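Local coordinates for protein glycosyl hydrolase, family 38 (Enterococcus faecalis, PDB 5KBP) that probably hydrolyses alpha-mannosidic linkages in glycans as a metal-dependent glycoside hydrolase of family 38, at residues Val121-Tyr125 with Phe263-Leu267; Glu48-His53 with His260-Asp264; Leu612-Ala616 with Ile669-Arg673. All coordinates share one frame; numbering follows the deposited sequence.

Contact 1: residues Val121-Tyr125 with Phe263-Leu267; sequences VQLGY and FDDYL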
loop_
_atom_site.group_PDB
_atom_site.type_symbol
_atom_site.label_atom_id
_atom_site.label_comp_id
_atom_site.label_asym_id
_atom_site.label_seq_id
_atom_site.Cartn_x
_atom_site.Cartn_y
_atom_site.Cartn_z
ATOM N N VAL A 121 -21.388 5.739 -21.973
ATOM C CA VAL A 121 -21.457 5.064 -23.263
ATOM C C VAL A 121 -22.140 3.721 -23.053
ATOM O O VAL A 121 -21.671 2.886 -22.269
ATOM C CB VAL A 121 -20.060 4.893 -23.872
ATOM C CG1 VAL A 121 -20.127 4.019 -25.115
ATOM C CG2 VAL A 121 -19.466 6.244 -24.203
ATOM N N GLN A 122 -23.259 3.509 -23.739
ATOM C CA GLN A 122 -24.076 2.316 -23.522
ATOM C C GLN A 122 -23.537 1.136 -24.330
ATOM O O GLN A 122 -24.197 0.576 -25.205
ATOM C CB GLN A 122 -25.534 2.611 -23.853
ATOM C CG GLN A 122 -26.158 3.670 -22.954
ATOM C CD GLN A 122 -27.644 3.844 -23.193
ATOM O OE1 GLN A 122 -28.469 3.312 -22.451
ATOM N NE2 GLN A 122 -27.993 4.596 -24.230
ATOM N N LEU A 123 -22.304 0.754 -24.004
ATOM C CA LEU A 123 -21.621 -0.344 -24.677
ATOM C C LEU A 123 -20.789 -1.108 -23.660
ATOM O O LEU A 123 -19.943 -0.519 -22.983
ATOM C CB LEU A 123 -20.729 0.172 -25.810
ATOM C CG LEU A 123 -19.818 -0.865 -26.467
ATOM C CD1 LEU A 123 -20.634 -1.874 -27.263
ATOM C CD2 LEU A 123 -18.776 -0.189 -27.344
ATOM N N GLY A 124 -21.027 -2.414 -23.556
ATOM C CA GLY A 124 -20.146 -3.267 -22.783
ATOM C C GLY A 124 -18.765 -3.293 -23.404
ATOM O O GLY A 124 -18.619 -3.621 -24.584
ATOM N N TYR A 125 -17.744 -2.941 -22.631
ATOM C CA TYR A 125 -16.394 -2.740 -23.153
ATOM C C TYR A 125 -15.480 -3.815 -22.571
ATOM O O TYR A 125 -15.068 -3.731 -21.412
ATOM C CB TYR A 125 -15.904 -1.333 -22.817
ATOM C CG TYR A 125 -14.825 -0.801 -23.735
ATOM C CD1 TYR A 125 -15.069 -0.610 -25.088
ATOM C CD2 TYR A 125 -13.572 -0.461 -23.242
ATOM C CE1 TYR A 125 -14.086 -0.115 -25.931
ATOM C CE2 TYR A 125 -12.586 0.036 -24.074
ATOM C CZ TYR A 125 -12.848 0.208 -25.417
ATOM O OH TYR A 125 -11.869 0.702 -26.247
ATOM N N PHE A 263 -18.539 5.455 -30.370
ATOM C CA PHE A 263 -19.254 4.184 -30.317
ATOM C C PHE A 263 -20.766 4.369 -30.348
ATOM O O PHE A 263 -21.477 3.514 -30.887
ATOM C CB PHE A 263 -18.840 3.400 -29.074
ATOM C CG PHE A 263 -17.577 2.618 -29.251
ATOM C CD1 PHE A 263 -17.523 1.571 -30.156
ATOM C CD2 PHE A 263 -16.444 2.921 -28.514
ATOM C CE1 PHE A 263 -16.365 0.844 -30.327
ATOM C CE2 PHE A 263 -15.282 2.196 -28.679
ATOM C CZ PHE A 263 -15.243 1.157 -29.587
ATOM N N ASP A 264 -21.277 5.466 -29.785
ATOM C CA ASP A 264 -22.718 5.703 -29.806
ATOM C C ASP A 264 -23.227 5.884 -31.231
ATOM O O ASP A 264 -24.249 5.304 -31.616
ATOM C CB ASP A 264 -23.060 6.924 -28.954
ATOM C CG ASP A 264 -22.821 6.687 -27.480
ATOM O OD1 ASP A 264 -23.165 5.590 -26.993
ATOM O OD2 ASP A 264 -22.285 7.595 -26.810
ATOM N N ASP A 265 -22.523 6.689 -32.031
ATOM C CA ASP A 265 -22.947 6.922 -33.407
ATOM C C ASP A 265 -22.731 5.690 -34.278
ATOM O O ASP A 265 -23.567 5.377 -35.134
ATOM C CB ASP A 265 -22.203 8.123 -33.991
ATOM C CG ASP A 265 -22.654 9.437 -33.386
ATOM O OD1 ASP A 265 -23.748 9.469 -32.786
ATOM O OD2 ASP A 265 -21.917 10.438 -33.515
ATOM N N TYR A 266 -21.618 4.978 -34.083
ATOM C CA TYR A 266 -21.352 3.790 -34.890
ATOM C C TYR A 266 -22.383 2.700 -34.624
ATOM O O TYR A 266 -22.921 2.098 -35.560
ATOM C CB TYR A 266 -19.940 3.269 -34.621
ATOM C CG TYR A 266 -19.615 2.003 -35.386
ATOM C CD1 TYR A 266 -19.398 2.035 -36.757
ATOM C CD2 TYR A 266 -19.527 0.777 -34.738
ATOM C CE1 TYR A 266 -19.103 0.882 -37.465
ATOM C CE2 TYR A 266 -19.231 -0.382 -35.438
ATOM C CZ TYR A 266 -19.020 -0.323 -36.801
ATOM O OH TYR A 266 -18.725 -1.470 -37.504
ATOM N N LEU A 267 -22.670 2.433 -33.345
ATOM C CA LEU A 267 -23.617 1.375 -32.996
ATOM C C LEU A 267 -24.996 1.643 -33.585
ATOM O O LEU A 267 -25.672 0.715 -34.045
ATOM C CB LEU A 267 -23.704 1.233 -31.476
ATOM C CG LEU A 267 -22.546 0.505 -30.791
ATOM C CD1 LEU A 267 -22.649 0.629 -29.281
ATOM C CD2 LEU A 267 -22.521 -0.955 -31.212
#
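L123 lays a methyl group on the ring of F263, and this is the tight part of the contact. CD2 of L123 makes a CH-pi contact over one ring face, 3.8 Å from the centroid of F263 and 22° off the normal. The nearest ring atom is F263 CD1, 3.5 Å from L123 CD2. The other methyl serves the next helical turn, with L123 CD1 3.8 Å from L267 CD1. CG of L123 is anti to the backbone nitrogen (chi1 172°), which carries the two methyls to F263 and L267. L123 therefore spans two residues that also share the backbone bond from L267 N to F263 O. Y125 adds a second ring at the far part of F263: Y125 CE1 is 3.8 Å from F263 CE2, and the two planes are inclined at 68°. L123 also packs on A147 and A149, and F263 on L188, L228 and M230. The contact thus sets helix 263-270 against strand 124-126, at one edge of the mixed sheet in the alpha/beta N-terminal domain, and the loop leading into it.

The side toward V121 and Q122 is looser. Q122 is exposed and forms the centre of an inverse gamma turn. V121 CG1 stays 3.9 Å from D264 OD1, a plain van der Waals distance. Q122 N is as far from that oxygen, beyond hydrogen-bonding range. D264 is partly exposed, and its OD2 has a long, weak ion pair with K85. Across these segments the contact rests on apolar packing. The D264 carboxylate touches the V121 methyls and probably adds little.

Contact 2: residues Glu48-His53 with His260-Asp264; sequences EFNSFH and HSNFD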
loop_
_atom_site.group_PDB
_atom_site.type_symbol
_atom_site.label_atom_id
_atom_site.label_comp_id
_atom_site.label_asym_id
_atom_site.label_seq_id
_atom_site.Cartn_x
_atom_site.Cartn_y
_atom_site.Cartn_z
ATOM N N GLU A 48 -12.589 20.021 -35.236
ATOM C CA GLU A 48 -12.934 18.791 -35.930
ATOM C C GLU A 48 -12.754 17.552 -35.067
ATOM O O GLU A 48 -13.132 16.457 -35.495
ATOM C CB GLU A 48 -12.095 18.653 -37.206
ATOM C CG GLU A 48 -12.168 19.861 -38.126
ATOM C CD GLU A 48 -13.552 20.074 -38.706
ATOM O OE1 GLU A 48 -14.313 19.089 -38.818
ATOM O OE2 GLU A 48 -13.880 21.228 -39.050
ATOM N N PHE A 49 -12.190 17.697 -33.871
ATOM C CA PHE A 49 -12.047 16.575 -32.948
ATOM C C PHE A 49 -13.416 16.218 -32.385
ATOM O O PHE A 49 -13.975 16.958 -31.570
ATOM C CB PHE A 49 -11.069 16.934 -31.832
ATOM C CG PHE A 49 -10.649 15.760 -30.994
ATOM C CD1 PHE A 49 -9.567 14.980 -31.368
ATOM C CD2 PHE A 49 -11.333 15.438 -29.832
ATOM C CE1 PHE A 49 -9.175 13.899 -30.601
ATOM C CE2 PHE A 49 -10.946 14.357 -29.061
ATOM C CZ PHE A 49 -9.864 13.587 -29.446
ATOM N N ASN A 50 -13.961 15.084 -32.821
ATOM C CA ASN A 50 -15.301 14.673 -32.421
ATOM C C ASN A 50 -15.352 14.302 -30.945
ATOM O O ASN A 50 -16.019 14.977 -30.152
ATOM C CB ASN A 50 -15.774 13.498 -33.278
ATOM C CG ASN A 50 -17.140 12.989 -32.869
ATOM O OD1 ASN A 50 -17.256 12.007 -32.136
ATOM N ND2 ASN A 50 -18.186 13.656 -33.342
ATOM N N SER A 51 -14.656 13.234 -30.565
ATOM C CA SER A 51 -14.702 12.753 -29.192
ATOM C C SER A 51 -13.511 11.839 -28.944
ATOM O O SER A 51 -12.739 11.522 -29.854
ATOM C CB SER A 51 -16.017 12.023 -28.902
ATOM O OG SER A 51 -16.201 10.939 -29.796
ATOM N N PHE A 52 -13.375 11.417 -27.689
ATOM C CA PHE A 52 -12.336 10.487 -27.267
ATOM C C PHE A 52 -12.958 9.480 -26.314
ATOM O O PHE A 52 -13.555 9.865 -25.304
ATOM C CB PHE A 52 -11.175 11.221 -26.586
ATOM C CG PHE A 52 -9.994 10.342 -26.274
ATOM C CD1 PHE A 52 -9.018 10.105 -27.231
ATOM C CD2 PHE A 52 -9.850 9.766 -25.023
ATOM C CE1 PHE A 52 -7.928 9.302 -26.946
ATOM C CE2 PHE A 52 -8.762 8.961 -24.734
ATOM C CZ PHE A 52 -7.801 8.730 -25.696
ATOM N N HIS A 53 -12.826 8.197 -26.634
ATOM C CA HIS A 53 -13.407 7.139 -25.820
ATOM C C HIS A 53 -12.460 6.812 -24.672
ATOM O O HIS A 53 -11.331 6.359 -24.899
ATOM C CB HIS A 53 -13.684 5.899 -26.665
ATOM C CG HIS A 53 -14.526 4.875 -25.972
ATOM N ND1 HIS A 53 -14.004 3.709 -25.455
ATOM C CD2 HIS A 53 -15.854 4.841 -25.712
ATOM C CE1 HIS A 53 -14.975 3.001 -24.907
ATOM N NE2 HIS A 53 -16.108 3.665 -25.049
ATOM N N HIS A 260 -14.524 11.138 -38.091
ATOM C CA HIS A 260 -14.159 11.046 -36.684
ATOM C C HIS A 260 -15.437 10.876 -35.874
ATOM O O HIS A 260 -16.293 11.768 -35.860
ATOM C CB HIS A 260 -13.391 12.289 -36.240
ATOM C CG HIS A 260 -12.498 12.055 -35.059
ATOM N ND1 HIS A 260 -12.291 13.002 -34.080
ATOM C CD2 HIS A 260 -11.755 10.979 -34.707
ATOM C CE1 HIS A 260 -11.463 12.518 -33.171
ATOM N NE2 HIS A 260 -11.122 11.293 -33.528
ATOM N N SER A 261 -15.586 9.724 -35.223
ATOM C CA SER A 261 -16.868 9.385 -34.618
ATOM C C SER A 261 -16.716 8.824 -33.210
ATOM O O SER A 261 -15.749 9.132 -32.505
ATOM C CB SER A 261 -17.615 8.386 -35.506
ATOM O OG SER A 261 -18.975 8.271 -35.123
ATOM N N ASN A 262 -17.675 8.000 -32.800
ATOM C CA ASN A 262 -17.716 7.454 -31.450
ATOM C C ASN A 262 -18.597 6.214 -31.466
ATOM O O ASN A 262 -19.316 5.952 -32.434
ATOM C CB ASN A 262 -18.231 8.489 -30.445
ATOM C CG ASN A 262 -19.529 9.134 -30.889
ATOM O OD1 ASN A 262 -20.604 8.553 -30.741
ATOM N ND2 ASN A 262 -19.436 10.342 -31.433
ATOM N N PHE A 263 -18.539 5.455 -30.370
ATOM C CA PHE A 263 -19.254 4.184 -30.317
ATOM C C PHE A 263 -20.766 4.369 -30.348
ATOM O O PHE A 263 -21.477 3.514 -30.887
ATOM C CB PHE A 263 -18.840 3.400 -29.074
ATOM C CG PHE A 263 -17.577 2.618 -29.251
ATOM C CD1 PHE A 263 -17.523 1.571 -30.156
ATOM C CD2 PHE A 263 -16.444 2.921 -28.514
ATOM C CE1 PHE A 263 -16.365 0.844 -30.327
ATOM C CE2 PHE A 263 -15.282 2.196 -28.679
ATOM C CZ PHE A 263 -15.243 1.157 -29.587
ATOM N N ASP A 264 -21.277 5.466 -29.785
ATOM C CA ASP A 264 -22.718 5.703 -29.806
ATOM C C ASP A 264 -23.227 5.884 -31.231
ATOM O O ASP A 264 -24.249 5.304 -31.616
ATOM C CB ASP A 264 -23.060 6.924 -28.954
ATOM C CG ASP A 264 -22.821 6.687 -27.480
ATOM O OD1 ASP A 264 -23.165 5.590 -26.993
ATOM O OD2 ASP A 264 -22.285 7.595 -26.810
HETATM O O HOH W 1 -21.135 12.991 -32.766
HETATM O O HOH W 2 -13.329 9.280 -31.311
#
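N50 meets H260 and N262 where a loop lies beside the start of helix 263-270. N262 is the N-cap of that helix: its OD1 accepts from D265 N. CG of N50 is anti to the backbone nitrogen (chi1 178°), which brings the amide beside the N262 amide. N50 CB rests 3.2 Å from H260 O, and N50 CG lies against the same oxygen at 3.3 Å. N50 OD1 is gripped twice. N262 ND2 donates to N50 OD1 at 2.8 Å, in the carbonyl plane and on a lone pair, with the two amides only 14° from coplanar. S51 OG gives the second bond to N50 OD1, also 2.8 Å, from 27° off the carbonyl plane. N50 ND2 donates to a water 3.1 Å away. A different water bridges S51 O and S261 O.

N50 N donates to H260 ND1 at 3.0 Å, somewhat out of the ring plane. H260 NE2 bonds to S13 OG, consistent with a proton on NE2. The imidazole also turns its edge to the face of F49 in a T-shaped pair, with H260 CE1 3.6 Å from F49 CD1. The contact so joins the loop before strand 52-53 to the turn before the helix. A second T-shaped pair closes the far end: the edge of F263 stands over the face of H53, with F263 CD2 3.4 Å from H53 CD2.

Contact 3: residues Leu612-Ala616 with Ile669-Arg673; sequences LPVAA and IKDHR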
loop_
_atom_site.group_PDB
_atom_site.type_symbol
_atom_site.label_atom_id
_atom_site.label_comp_id
_atom_site.label_asym_id
_atom_site.label_seq_id
_atom_site.Cartn_x
_atom_site.Cartn_y
_atom_site.Cartn_z
ATOM N N LEU A 612 11.805 -31.881 -3.788
ATOM C CA LEU A 612 11.502 -31.154 -5.007
ATOM C C LEU A 612 12.735 -30.425 -5.528
ATOM O O LEU A 612 13.596 -30.010 -4.746
ATOM C CB LEU A 612 10.376 -30.138 -4.778
ATOM C CG LEU A 612 9.003 -30.704 -4.418
ATOM C CD1 LEU A 612 7.966 -29.593 -4.378
ATOM C CD2 LEU A 612 8.600 -31.787 -5.406
ATOM N N PRO A 613 12.854 -30.275 -6.847
ATOM C CA PRO A 613 13.912 -29.423 -7.399
ATOM C C PRO A 613 13.801 -28.006 -6.853
ATOM O O PRO A 613 12.706 -27.458 -6.722
ATOM C CB PRO A 613 13.653 -29.471 -8.908
ATOM C CG PRO A 613 12.937 -30.767 -9.121
ATOM C CD PRO A 613 12.079 -30.951 -7.902
ATOM N N VAL A 614 14.953 -27.418 -6.523
ATOM C CA VAL A 614 14.963 -26.087 -5.920
ATOM C C VAL A 614 14.379 -25.060 -6.881
ATOM O O VAL A 614 13.669 -24.134 -6.467
ATOM C CB VAL A 614 16.390 -25.714 -5.480
ATOM C CG1 VAL A 614 16.418 -24.318 -4.877
ATOM C CG2 VAL A 614 16.912 -26.736 -4.486
ATOM N N ALA A 615 14.659 -25.209 -8.167
ATOM C CA ALA A 615 14.157 -24.316 -9.209
ATOM C C ALA A 615 14.443 -24.977 -10.552
ATOM O O ALA A 615 14.768 -26.170 -10.617
ATOM C CB ALA A 615 14.798 -22.930 -9.113
ATOM N N ALA A 616 14.314 -24.208 -11.627
ATOM C CA ALA A 616 14.841 -24.643 -12.909
ATOM C C ALA A 616 16.346 -24.400 -12.949
ATOM O O ALA A 616 16.901 -23.654 -12.139
ATOM C CB ALA A 616 14.147 -23.912 -14.058
ATOM N N ILE A 669 10.386 -23.217 -2.874
ATOM C CA ILE A 669 10.687 -23.810 -4.169
ATOM C C ILE A 669 10.258 -22.834 -5.254
ATOM O O ILE A 669 9.232 -22.156 -5.120
ATOM C CB ILE A 669 9.979 -25.172 -4.336
ATOM C CG1 ILE A 669 10.406 -26.135 -3.225
ATOM C CG2 ILE A 669 10.263 -25.775 -5.700
ATOM C CD1 ILE A 669 11.897 -26.396 -3.179
ATOM N N LYS A 670 11.043 -22.761 -6.325
ATOM C CA LYS A 670 10.778 -21.856 -7.431
ATOM C C LYS A 670 10.513 -22.641 -8.711
ATOM O O LYS A 670 10.894 -23.808 -8.842
ATOM C CB LYS A 670 11.953 -20.894 -7.649
ATOM C CG LYS A 670 12.264 -20.022 -6.447
ATOM C CD LYS A 670 13.512 -19.185 -6.679
ATOM C CE LYS A 670 13.864 -18.357 -5.452
ATOM N NZ LYS A 670 15.126 -17.584 -5.634
ATOM N N ASP A 671 9.841 -21.975 -9.652
ATOM C CA ASP A 671 9.623 -22.496 -11.004
ATOM C C ASP A 671 8.892 -23.839 -10.986
ATOM O O ASP A 671 9.326 -24.817 -11.597
ATOM C CB ASP A 671 10.950 -22.610 -11.762
ATOM C CG ASP A 671 11.668 -21.280 -11.882
ATOM O OD1 ASP A 671 11.005 -20.267 -12.187
ATOM O OD2 ASP A 671 12.899 -21.250 -11.669
ATOM N N HIS A 672 7.760 -23.882 -10.286
ATOM C CA HIS A 672 7.009 -25.123 -10.164
ATOM C C HIS A 672 5.536 -24.814 -9.939
ATOM O O HIS A 672 5.145 -23.672 -9.687
ATOM C CB HIS A 672 7.549 -25.993 -9.026
ATOM C CG HIS A 672 7.216 -25.473 -7.663
ATOM N ND1 HIS A 672 6.595 -26.244 -6.703
ATOM C CD2 HIS A 672 7.413 -24.258 -7.101
ATOM C CE1 HIS A 672 6.425 -25.525 -5.608
ATOM N NE2 HIS A 672 6.912 -24.317 -5.823
ATOM N N ARG A 673 4.719 -25.863 -10.030
ATOM C CA ARG A 673 3.284 -25.776 -9.797
ATOM C C ARG A 673 2.850 -26.983 -8.981
ATOM O O ARG A 673 3.163 -28.122 -9.343
ATOM C CB ARG A 673 2.505 -25.723 -11.117
ATOM C CG ARG A 673 0.992 -25.675 -10.941
ATOM C CD ARG A 673 0.270 -26.053 -12.221
ATOM N NE ARG A 673 0.605 -27.410 -12.639
ATOM C CZ ARG A 673 0.138 -27.993 -13.739
ATOM N NH1 ARG A 673 0.499 -29.234 -14.037
ATOM N NH2 ARG A 673 -0.689 -27.336 -14.541
HETATM O O HOH W 3 11.454 -26.402 -8.923
#
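Two beta sheets of the C-terminal domain are tied together here, where the end of strand 601-613 meets the turn leading into strand 672-679. The strands belong to two different antiparallel sheets. The domain falls in the galactose mutarotase-like clan.

The backbones are joined by one direct bond. K670 N donates to V614 O at 3.0 Å. Beside it, the CA-H of A615 points straight at K670 O, with A615 CA and K670 O 3.3 Å apart. That carbonyl has a second partner: one water donates to both K670 O and P613 O, 2.7 Å from each. The water thus ties together two acceptors that could not bond to each other.

D671 adds a side-chain bond. Its backbone is in the left-handed region (phi 58°), which turns the chain sharply before the strand. A616 N donates to D671 OD2 over 3.3 Å, nearly straight at 172°, on the anti lone pair of that oxygen. The bond is long. The backbone N of D671 is held by Q769 OE1, which helps to fix the turn.

I669 supplies the apolar part of the contact. With CG2 anti to the backbone nitrogen (chi1 -59° for CG1), that methyl reaches P613 O on one side and the H672 ring on another. CG2 of I669 is close to P613 O (3.1 Å, a short distance to be read with caution). The other branch faces L612, with I669 CG1 4.3 Å from L612 CB. R642 and F644 of strand 641-653 also pack on I669. The rotation of the H672 ring is fixed by bonds of ND1 with D564 OD1 and of NE2 with N667 ND2. The I669 methyl CG2 sits over the centre of the H672 ring, 3.5 Å above its plane.

Contacts 1 and 2 are neighbours in the N-terminal domain, with centres about 11 Å apart. Both use helix 263-270 and share F263 and D264. They also touch directly, since Y125 and V121 of contact 1 pack on H53 of contact 2. Helix 263-270 is thus held by two earlier parts of the chain, 48-53 and 121-125, which brings remote pieces of the alpha/beta domain together. Contact 3 comes later in the chain, after both have closed. It lies in the C-terminal beta domain, its centre about 47 Å and 51 Å from theirs. With nearest atoms about 28 Å and 35 Å away, it touches neither and joins two sheets of a different domain.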